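Local atomic coordinates of S-adenosylmethionine tRNA ribosyltransferase (Rhodococcus sp., PDB entry 2NS0), a protein that is of unknown function but may act as an S-adenosylmethionine tRNA ribosyltransferase, and probably has a fold related to helix-turn-helix proteins. Residues A23-P27 against S28-R32; R40-M43 against E44-R47; M1-D5 against R6-E10. All coordinates share one frame; numbering follows the deposited sequence.

Contact 1: residues A23-P27 against S28-R32; sequences ASICP and SDVAR
D29 reaches back from the first turn of helix 27-34 to the chain that leads into it, and each atom of its side chain meets C26 or I25. Its CB lies 3.2 Å from C26 O, the carbonyl that also receives the backbone bond from D29 N. CG comes next, 3.6 Å from C26 SG. C26 SG lies over the face of the carboxylate, near both oxygens, and OD2 also accepts a hydrogen bond from C26 N at 3.1 Å. That bond is nearly straight, 163° at the hydrogen, but the N-H arrives from above the carboxylate plane, 50° out of it. OD2 also rests 3.5 Å from I25 CB. A first torsion of -73° sets CG beside the backbone N of D29, on the side where C26 lies.

C26 is the N-cap residue, and the aspartate three positions later takes its amide as the acidic member of a capping box would; the cysteine, however, offers SG rather than a hydroxyl, and D29 N turns to C26 O instead. The sulfur also comes within 3.5 Å of S28 OG. An acid suits position 29 because the helix's N-terminal end should favour a negative charge, and R19 adds a weak, long ion pair to OD2.

P27 opens the helix. Its ring fixes phi near the helical value, and in a first turn its missing N-H costs no helical bond; its carbonyl accepts a hydrogen bond from A31 N at 3.0 Å. On the buried side, I25 CD1 meets V30 CG2 at 3.7 Å, the two branched side chains crossing at about a right angle. I25 continues onto L15 and L16 of helix 5-18, and its backbone is hydrogen-bonded to I79 of strand 78-81.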
ATOM      1  N   ALA A  23       5.734  -8.837  -8.136  1.00 21.23           N
ATOM      2  CA  ALA A  23       6.343  -7.634  -7.544  1.00 21.42           C
ATOM      3  C   ALA A  23       5.520  -7.002  -6.415  1.00 21.47           C
ATOM      4  O   ALA A  23       4.352  -7.333  -6.194  1.00 22.29           O
ATOM      5  CB  ALA A  23       6.650  -6.597  -8.614  1.00 21.88           C
ATOM      6  N   SER A  24       6.157  -6.098  -5.676  1.00 21.04           N
ATOM      7  CA  SER A  24       5.484  -5.403  -4.619  1.00 19.94           C
ATOM      8  C   SER A  24       6.013  -3.973  -4.527  1.00 19.92           C
ATOM      9  O   SER A  24       6.997  -3.616  -5.187  1.00 19.23           O
ATOM     10  CB  SER A  24       5.662  -6.138  -3.297  1.00 19.47           C
ATOM     11  OG  SER A  24       6.994  -5.993  -2.851  1.00 21.24           O
ATOM     12  N   ILE A  25       5.297  -3.158  -3.732  1.00 18.71           N
ATOM     13  CA  ILE A  25       5.628  -1.778  -3.454  1.00 17.15           C
ATOM     14  C   ILE A  25       5.649  -1.658  -1.963  1.00 16.61           C
ATOM     15  O   ILE A  25       5.240  -2.574  -1.262  1.00 15.49           O
ATOM     16  CB  ILE A  25       4.609  -0.730  -4.075  1.00 17.49           C
ATOM     17  CG1 ILE A  25       3.180  -0.910  -3.523  1.00 16.05           C
ATOM     18  CG2 ILE A  25       4.677  -0.756  -5.626  1.00 16.62           C
ATOM     19  CD1 ILE A  25       2.193   0.183  -3.948  1.00 17.54           C
ATOM     20  N   CYS A  26       6.143  -0.529  -1.482  1.00 15.83           N
ATOM     21  CA  CYS A  26       6.127  -0.248  -0.054  1.00 15.81           C
ATOM     22  C   CYS A  26       5.320   1.037   0.131  1.00 15.86           C
ATOM     23  O   CYS A  26       5.050   1.777  -0.848  1.00 15.14           O
ATOM     24  CB  CYS A  26       7.563  -0.098   0.484  1.00 15.06           C
ATOM     25  SG  CYS A  26       8.519   1.178  -0.355  1.00 18.49           S
ATOM     26  N   PRO A  27       4.879   1.292   1.365  1.00 15.73           N
ATOM     27  CA  PRO A  27       4.093   2.506   1.653  1.00 15.83           C
ATOM     28  C   PRO A  27       4.787   3.817   1.211  1.00 16.75           C
ATOM     29  O   PRO A  27       4.130   4.708   0.700  1.00 17.23           O
ATOM     30  CB  PRO A  27       3.946   2.482   3.190  1.00 15.72           C
ATOM     31  CG  PRO A  27       4.065   1.042   3.560  1.00 15.94           C
ATOM     32  CD  PRO A  27       5.034   0.418   2.542  1.00 14.96           C
ATOM     33  N   SER A  28       6.099   3.931   1.377  1.00 17.63           N
ATOM     34  CA  SER A  28       6.779   5.139   0.908  1.00 17.33           C
ATOM     35  C   SER A  28       6.681   5.358  -0.609  1.00 17.88           C
ATOM     36  O   SER A  28       6.709   6.495  -1.041  1.00 17.09           O
ATOM     37  CB  SER A  28       8.234   5.254   1.430  1.00 18.11           C
ATOM     38  OG  SER A  28       9.171   4.406   0.746  1.00 18.11           O
ATOM     39  N   ASP A  29       6.560   4.294  -1.406  1.00 17.59           N
ATOM     40  CA  ASP A  29       6.372   4.439  -2.858  1.00 18.82           C
ATOM     41  C   ASP A  29       5.049   5.184  -3.137  1.00 19.10           C
ATOM     42  O   ASP A  29       4.989   6.041  -4.019  1.00 19.34           O
ATOM     43  CB  ASP A  29       6.271   3.067  -3.559  1.00 17.99           C
ATOM     44  CG  ASP A  29       7.609   2.310  -3.646  1.00 17.75           C
ATOM     45  OD1 ASP A  29       8.713   2.910  -3.622  1.00 15.64           O
ATOM     46  OD2 ASP A  29       7.543   1.080  -3.771  1.00 17.94           O
ATOM     47  N   VAL A  30       3.984   4.813  -2.419  1.00 19.59           N
ATOM     48  CA  VAL A  30       2.687   5.495  -2.495  1.00 19.05           C
ATOM     49  C   VAL A  30       2.798   6.946  -1.983  1.00 18.89           C
ATOM     50  O   VAL A  30       2.406   7.876  -2.664  1.00 19.21           O
ATOM     51  CB  VAL A  30       1.589   4.712  -1.674  1.00 19.29           C
ATOM     52  CG1 VAL A  30       0.152   5.250  -1.978  1.00 21.79           C
ATOM     53  CG2 VAL A  30       1.662   3.236  -1.934  1.00 18.65           C
ATOM     54  N   ALA A  31       3.295   7.145  -0.760  1.00 18.68           N
ATOM     55  CA  ALA A  31       3.392   8.485  -0.179  1.00 18.27           C
ATOM     56  C   ALA A  31       4.187   9.433  -1.090  1.00 18.54           C
ATOM     57  O   ALA A  31       3.777  10.571  -1.256  1.00 18.46           O
ATOM     58  CB  ALA A  31       3.985   8.440   1.197  1.00 17.48           C
ATOM     59  N   ARG A  32       5.282   8.956  -1.691  1.00 18.91           N
ATOM     60  CA  ARG A  32       6.137   9.778  -2.540  1.00 19.68           C
ATOM     61  C   ARG A  32       5.401  10.075  -3.837  1.00 19.29           C
ATOM     62  O   ARG A  32       5.566  11.127  -4.414  1.00 18.64           O
ATOM     63  CB  ARG A  32       7.478   9.106  -2.890  1.00 20.31           C
ATOM     64  CG  ARG A  32       8.614   9.150  -1.812  1.00 22.31           C
ATOM     65  CD  ARG A  32      10.024   8.523  -2.295  1.00 20.88           C
ATOM     66  NE  ARG A  32      11.013   8.504  -1.197  1.00 25.24           N
ATOM     67  CZ  ARG A  32      11.780   9.550  -0.818  1.00 31.04           C
ATOM     68  NH1 ARG A  32      11.748  10.748  -1.441  1.00 30.75           N
ATOM     69  NH2 ARG A  32      12.626   9.407   0.188  1.00 32.78           N
TER

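Contact 2: residues R40-M43 against E44-R47; sequences RPLM and EPVR
V46 CG2 comes within 4.4 Å of L42 CB, a loose apolar contact, with the methyl CE of M43, a selenomethionine here, equally far from the same CG2. L42 also sends CD2 to P45 CG, and V46 CG2 lies 3.3 Å from L42 O. The selenomethionine is bent at chi2 (-63°) and again at chi3 (76°), a fold that curls CE back over the start of the helix; a flexible, unbranched side chain can follow such a path. These apolar groups face inward, where A31 and P27 of helix 27-34 and L8 of helix 5-18 meet them.

The backbone here passes from a 3-10 turn, 40-42, into the first turn of helix 43-55. V46 N binds L42 O at 2.9 Å and R47 N binds M43 O at 3.1 Å. P45, lacking an N-H, fits this first turn without loss, its CD 3.4 Å from L42 O.

Toward solvent, a water accepts a hydrogen bond from E44 N at 2.9 Å and donates weakly to P41 O, bridging the two. R47 lays its CG 3.5 Å from M43 O, then runs extended to NE and carries its guanidinium to the carbonyl of P70, which NH1 hydrogen-bonds.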
ATOM      1  N   ARG A  40       6.268  11.820   4.397  1.00 18.18           N
ATOM      2  CA  ARG A  40       6.274  11.106   5.696  1.00 19.34           C
ATOM      3  C   ARG A  40       4.924  11.199   6.411  1.00 18.31           C
ATOM      4  O   ARG A  40       4.488  10.229   7.032  1.00 17.54           O
ATOM      5  CB  ARG A  40       7.419  11.540   6.655  1.00 18.93           C
ATOM      6  CG  ARG A  40       8.776  10.928   6.277  1.00 21.06           C
ATOM      7  CD  ARG A  40       9.928  11.159   7.276  1.00 22.41           C
ATOM      8  NE  ARG A  40      10.292   9.899   7.903  1.00 33.65           N
ATOM      9  CZ  ARG A  40      11.057   8.953   7.352  1.00 38.26           C
ATOM     10  NH1 ARG A  40      11.595   9.116   6.150  1.00 38.57           N
ATOM     11  NH2 ARG A  40      11.295   7.824   8.020  1.00 42.40           N
ATOM     12  N   PRO A  41       4.260  12.371   6.340  1.00 17.60           N
ATOM     13  CA  PRO A  41       2.956  12.424   6.982  1.00 18.10           C
ATOM     14  C   PRO A  41       1.890  11.500   6.363  1.00 18.78           C
ATOM     15  O   PRO A  41       0.854  11.229   6.987  1.00 20.48           O
ATOM     16  CB  PRO A  41       2.570  13.887   6.837  1.00 17.75           C
ATOM     17  CG  PRO A  41       3.896  14.610   6.663  1.00 17.08           C
ATOM     18  CD  PRO A  41       4.625  13.678   5.776  1.00 16.78           C
ATOM     19  N   LEU A  42       2.120  11.021   5.161  1.00 18.67           N
ATOM     20  CA  LEU A  42       1.168  10.084   4.540  1.00 19.61           C
ATOM     21  C   LEU A  42       1.353   8.611   4.909  1.00 19.39           C
ATOM     22  O   LEU A  42       0.581   7.791   4.468  1.00 19.36           O
ATOM     23  CB  LEU A  42       1.146  10.256   3.016  1.00 18.63           C
ATOM     24  CG  LEU A  42       0.564  11.611   2.643  1.00 21.19           C
ATOM     25  CD1 LEU A  42       0.579  11.719   1.146  1.00 22.02           C
ATOM     26  CD2 LEU A  42      -0.840  11.732   3.136  1.00 25.61           C
HETATM   27  N   MSE A  43       2.345   8.300   5.741  1.00 19.52           N
HETATM   28  CA  MSE A  43       2.662   6.913   6.069  1.00 20.82           C
HETATM   29  C   MSE A  43       1.503   6.150   6.727  1.00 20.45           C
HETATM   30  O   MSE A  43       1.125   5.081   6.249  1.00 19.70           O
HETATM   31  CB  MSE A  43       3.945   6.804   6.904  1.00 21.15           C
HETATM   32  CG  MSE A  43       5.233   7.119   6.156  1.00 26.69           C
HETATM   33 SE   MSE A  43       5.612   5.854   4.666  1.00 40.33          SE
HETATM   34  CE  MSE A  43       4.372   6.514   3.387  1.00 36.89           C
ATOM     35  N   GLU A  44       0.919   6.685   7.797  1.00 20.42           N
ATOM     36  CA  GLU A  44      -0.251   6.006   8.394  1.00 20.55           C
ATOM     37  C   GLU A  44      -1.505   6.019   7.483  1.00 19.44           C
ATOM     38  O   GLU A  44      -2.154   5.004   7.363  1.00 19.82           O
ATOM     39  CB  GLU A  44      -0.552   6.506   9.819  1.00 21.83           C
ATOM     40  CG  GLU A  44       0.617   6.247  10.785  1.00 26.65           C
ATOM     41  CD  GLU A  44       1.000   4.761  10.860  1.00 33.68           C
ATOM     42  OE1 GLU A  44       0.143   3.967  11.311  1.00 36.06           O
ATOM     43  OE2 GLU A  44       2.136   4.384  10.454  1.00 33.42           O
ATOM     44  N   PRO A  45      -1.857   7.162   6.857  1.00 18.74           N
ATOM     45  CA  PRO A  45      -2.906   7.089   5.826  1.00 18.60           C
ATOM     46  C   PRO A  45      -2.708   6.004   4.733  1.00 18.06           C
ATOM     47  O   PRO A  45      -3.685   5.349   4.331  1.00 18.30           O
ATOM     48  CB  PRO A  45      -2.895   8.512   5.226  1.00 17.75           C
ATOM     49  CG  PRO A  45      -2.481   9.367   6.359  1.00 17.82           C
ATOM     50  CD  PRO A  45      -1.432   8.565   7.089  1.00 19.01           C
ATOM     51  N   VAL A  46      -1.466   5.802   4.273  1.00 18.79           N
ATOM     52  CA  VAL A  46      -1.178   4.794   3.248  1.00 17.15           C
ATOM     53  C   VAL A  46      -1.396   3.394   3.800  1.00 17.36           C
ATOM     54  O   VAL A  46      -1.939   2.542   3.112  1.00 17.16           O
ATOM     55  CB  VAL A  46       0.264   4.911   2.661  1.00 17.52           C
ATOM     56  CG1 VAL A  46       0.604   3.659   1.933  1.00 19.16           C
ATOM     57  CG2 VAL A  46       0.394   6.089   1.669  1.00 13.86           C
ATOM     58  N   ARG A  47      -0.971   3.135   5.038  1.00 17.62           N
ATOM     59  CA  ARG A  47      -1.291   1.856   5.724  1.00 16.70           C
ATOM     60  C   ARG A  47      -2.777   1.589   5.855  1.00 16.91           C
ATOM     61  O   ARG A  47      -3.219   0.444   5.678  1.00 17.71           O
ATOM     62  CB  ARG A  47      -0.632   1.771   7.098  1.00 17.25           C
ATOM     63  CG  ARG A  47       0.882   1.721   7.002  1.00 19.38           C
ATOM     64  CD  ARG A  47       1.530   1.492   8.378  1.00 24.36           C
ATOM     65  NE  ARG A  47       2.906   0.998   8.270  1.00 28.81           N
ATOM     66  CZ  ARG A  47       3.356  -0.171   8.758  1.00 31.33           C
ATOM     67  NH1 ARG A  47       2.563  -1.032   9.406  1.00 33.80           N
ATOM     68  NH2 ARG A  47       4.621  -0.499   8.600  1.00 29.96           N
TER
HETATM   69  O   HOH W   1       1.722   9.250   8.909  1.00 19.09           O

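Contact 3: residues M1-D5 against R6-E10; sequences MTVSD and RELEE. With EDO (1,2-ethanediol), chain B.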
HETATM    1  N   MSE A   1      -6.863  15.428   4.773  1.00 31.44           N
HETATM    2  CA  MSE A   1      -6.384  16.857   4.783  1.00 33.44           C
HETATM    3  C   MSE A   1      -5.781  17.274   3.444  1.00 29.72           C
HETATM    4  O   MSE A   1      -6.212  18.255   2.848  1.00 28.86           O
HETATM    5  CB  MSE A   1      -5.360  17.121   5.890  1.00 33.12           C
HETATM    6  CG  MSE A   1      -5.927  17.618   7.207  1.00 36.04           C
HETATM    7 SE   MSE A   1      -4.619  18.690   8.299  1.00 44.78          SE
HETATM    8  CE  MSE A   1      -4.579  20.382   7.295  0.50 42.36           C
ATOM      9  N   THR A   2      -4.784  16.532   2.967  1.00 27.01           N
ATOM     10  CA  THR A   2      -4.152  16.861   1.691  1.00 24.62           C
ATOM     11  C   THR A   2      -4.406  15.818   0.601  1.00 23.16           C
ATOM     12  O   THR A   2      -4.294  16.122  -0.591  1.00 21.48           O
ATOM     13  CB  THR A   2      -2.630  17.103   1.858  1.00 24.94           C
ATOM     14  OG1 THR A   2      -2.005  15.934   2.394  1.00 23.78           O
ATOM     15  CG2 THR A   2      -2.373  18.290   2.782  1.00 25.26           C
ATOM     16  N   VAL A   3      -4.721  14.586   1.024  1.00 22.12           N
ATOM     17  CA  VAL A   3      -4.981  13.443   0.117  1.00 21.25           C
ATOM     18  C   VAL A   3      -6.214  12.672   0.615  1.00 20.82           C
ATOM     19  O   VAL A   3      -6.346  12.430   1.796  1.00 21.48           O
ATOM     20  CB  VAL A   3      -3.743  12.471  -0.042  1.00 20.99           C
ATOM     21  CG1 VAL A   3      -3.908  11.596  -1.228  1.00 21.11           C
ATOM     22  CG2 VAL A   3      -2.423  13.216  -0.227  1.00 20.58           C
ATOM     23  N   SER A   4      -7.139  12.335  -0.276  1.00 21.04           N
ATOM     24  CA  SER A   4      -8.341  11.551   0.108  1.00 20.13           C
ATOM     25  C   SER A   4      -8.002  10.080   0.182  1.00 20.69           C
ATOM     26  O   SER A   4      -7.045   9.629  -0.451  1.00 20.46           O
ATOM     27  CB  SER A   4      -9.480  11.766  -0.893  1.00 19.68           C
ATOM     28  OG  SER A   4      -9.120  11.205  -2.144  1.00 17.92           O
ATOM     29  N   ASP A   5      -8.775   9.334   0.960  1.00 20.54           N
ATOM     30  CA  ASP A   5      -8.695   7.879   0.977  1.00 20.73           C
ATOM     31  C   ASP A   5      -8.715   7.283  -0.417  1.00 20.76           C
ATOM     32  O   ASP A   5      -7.891   6.434  -0.738  1.00 20.76           O
ATOM     33  CB  ASP A   5      -9.881   7.322   1.739  1.00 20.35           C
ATOM     34  CG  ASP A   5      -9.821   7.658   3.213  1.00 23.27           C
ATOM     35  OD1 ASP A   5      -8.777   8.245   3.616  1.00 23.87           O
ATOM     36  OD2 ASP A   5     -10.817   7.341   3.949  1.00 24.11           O
ATOM     37  N   ARG A   6      -9.671   7.712  -1.225  1.00 20.03           N
ATOM     38  CA  ARG A   6      -9.803   7.284  -2.621  1.00 21.36           C
ATOM     39  C   ARG A   6      -8.521   7.539  -3.433  1.00 20.66           C
ATOM     40  O   ARG A   6      -8.089   6.701  -4.223  1.00 20.24           O
ATOM     41  CB  ARG A   6     -10.981   8.014  -3.264  1.00 22.95           C
ATOM     42  CG  ARG A   6     -11.321   7.509  -4.653  1.00 28.75           C
ATOM     43  CD  ARG A   6     -12.782   7.826  -5.030  1.00 37.09           C
ATOM     44  NE  ARG A   6     -12.924   9.218  -5.461  1.00 43.19           N
ATOM     45  CZ  ARG A   6     -14.065   9.800  -5.856  1.00 45.00           C
ATOM     46  NH1 ARG A   6     -15.207   9.113  -5.896  1.00 44.86           N
ATOM     47  NH2 ARG A   6     -14.055  11.088  -6.212  1.00 45.66           N
ATOM     48  N   GLU A   7      -7.910   8.704  -3.258  1.00 20.00           N
ATOM     49  CA  GLU A   7      -6.680   9.016  -3.964  1.00 19.73           C
ATOM     50  C   GLU A   7      -5.549   8.038  -3.625  1.00 18.77           C
ATOM     51  O   GLU A   7      -4.758   7.686  -4.484  1.00 17.10           O
ATOM     52  CB  GLU A   7      -6.193  10.405  -3.590  1.00 20.31           C
ATOM     53  CG  GLU A   7      -6.579  11.565  -4.457  1.00 26.67           C
ATOM     54  CD  GLU A   7      -5.885  12.824  -3.915  1.00 33.64           C
ATOM     55  OE1 GLU A   7      -4.638  12.983  -4.175  1.00 37.18           O
ATOM     56  OE2 GLU A   7      -6.550  13.582  -3.160  1.00 30.03           O
ATOM     57  N   LEU A   8      -5.440   7.682  -2.344  1.00 17.83           N
ATOM     58  CA  LEU A   8      -4.404   6.792  -1.887  1.00 17.45           C
ATOM     59  C   LEU A   8      -4.655   5.399  -2.434  1.00 18.07           C
ATOM     60  O   LEU A   8      -3.710   4.719  -2.867  1.00 16.47           O
ATOM     61  CB  LEU A   8      -4.348   6.755  -0.362  1.00 17.58           C
ATOM     62  CG  LEU A   8      -3.877   8.082   0.270  1.00 17.62           C
ATOM     63  CD1 LEU A   8      -3.940   8.100   1.802  1.00 16.00           C
ATOM     64  CD2 LEU A   8      -2.471   8.336  -0.174  1.00 16.79           C
ATOM     65  N   GLU A   9      -5.927   4.988  -2.410  1.00 17.49           N
ATOM     66  CA  GLU A   9      -6.286   3.708  -2.963  1.00 19.44           C
ATOM     67  C   GLU A   9      -5.919   3.594  -4.438  1.00 19.46           C
ATOM     68  O   GLU A   9      -5.377   2.574  -4.863  1.00 19.54           O
ATOM     69  CB  GLU A   9      -7.750   3.364  -2.676  1.00 18.72           C
ATOM     70  CG  GLU A   9      -7.999   3.016  -1.178  1.00 19.52           C
ATOM     71  CD  GLU A   9      -9.484   3.099  -0.793  1.00 22.84           C
ATOM     72  OE1 GLU A   9     -10.340   2.917  -1.694  1.00 28.17           O
ATOM     73  OE2 GLU A   9      -9.799   3.378   0.386  1.00 25.33           O
ATOM     74  N   GLU A  10      -6.225   4.634  -5.205  1.00 19.87           N
ATOM     75  CA  GLU A  10      -5.974   4.682  -6.658  1.00 20.38           C
ATOM     76  C   GLU A  10      -4.496   4.688  -6.934  1.00 19.81           C
ATOM     77  O   GLU A  10      -4.046   4.097  -7.890  1.00 20.00           O
ATOM     78  CB  GLU A  10      -6.636   5.931  -7.272  1.00 20.69           C
ATOM     79  CG  GLU A  10      -6.018   6.431  -8.609  1.00 23.39           C
ATOM     80  CD  GLU A  10      -6.132   5.444  -9.775  1.00 27.95           C
ATOM     81  OE1 GLU A  10      -6.726   4.360  -9.589  1.00 31.47           O
ATOM     82  OE2 GLU A  10      -5.624   5.755 -10.900  1.00 29.97           O
TER
HETATM   83  C1  EDO B 102      -3.640  13.942   4.819  1.00 39.62           C
HETATM   84  O1  EDO B 102      -2.798  15.103   4.812  1.00 39.28           O
HETATM   85  C2  EDO B 102      -3.449  13.238   6.165  1.00 42.32           C
HETATM   86  O2  EDO B 102      -4.299  13.858   7.148  1.00 43.48           O
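The carboxylate of E7 lies against V3 and S4. S4 N approaches OE2 from above the carboxylate plane, 63° out of it, in a bond of 3.2 Å that is nearly straight at the hydrogen (168°). The methyl CG1 of V3 lies over the same face, 3.3 Å from E7 OE1, and the two side chains cross at about a right angle. The E7 chain runs extended beyond CG, which carries the carboxylate back past the N-terminal end of the helix to the S4 amide.

The return bond completes a capping box: S4 OG accepts a hydrogen bond from E7 N at 3.0 Å. A first torsion of 67° places OG between the backbone N and the carbonyl carbon of S4, turned toward the amides of the first turn. Serine suits an N-cap because its short hydroxyl can stand in for a missing carbonyl, and glutamate three residues on is long enough to reach the N-cap amide. Ordinary helical bonds follow, L8 N to S4 O and E9 N to D5 O, the latter at 3.0 Å.

E9 runs along the D5 carbonyl, its CG 3.4 Å from D5 O. The acids D5 and E9 stay apart, OD2 of D5 lying 5.4 Å from OE2 of E9, and R52 probably eases their repulsion by a salt bridge to E9 and a weak, long ion pair to D5. At the chain start T2 OG1 shares a hydrogen bond of 2.7 Å with O1 of a 1,2-ethanediol, probably from the crystallisation liquor.

V3 CG1 packs on L8 CD2 at 3.7 Å, and this apolar pair faces V34 of helix 27-34, while L8 also covers P45, V46 and A49 of helix 43-55.

From the N terminus the order is contact 3, contact 1, contact 2. They stand in series: none encloses or crosses another, and each joins a lead-in segment to the first turn of a helix, 5-18, 27-34 and 43-55 in turn. The three helix starts then meet in space. Contact 3 touches contact 2 through L8 on P45 and V3 on L42. Contact 1 reaches contact 2 where P27 lies against V46, and contacts 1 and 3 brush where V30 nears L8. Beyond the helices, contact 1 also links to strand 78-81 through residues 24-26, so the three-helix bundle and the antiparallel sheet are joined there.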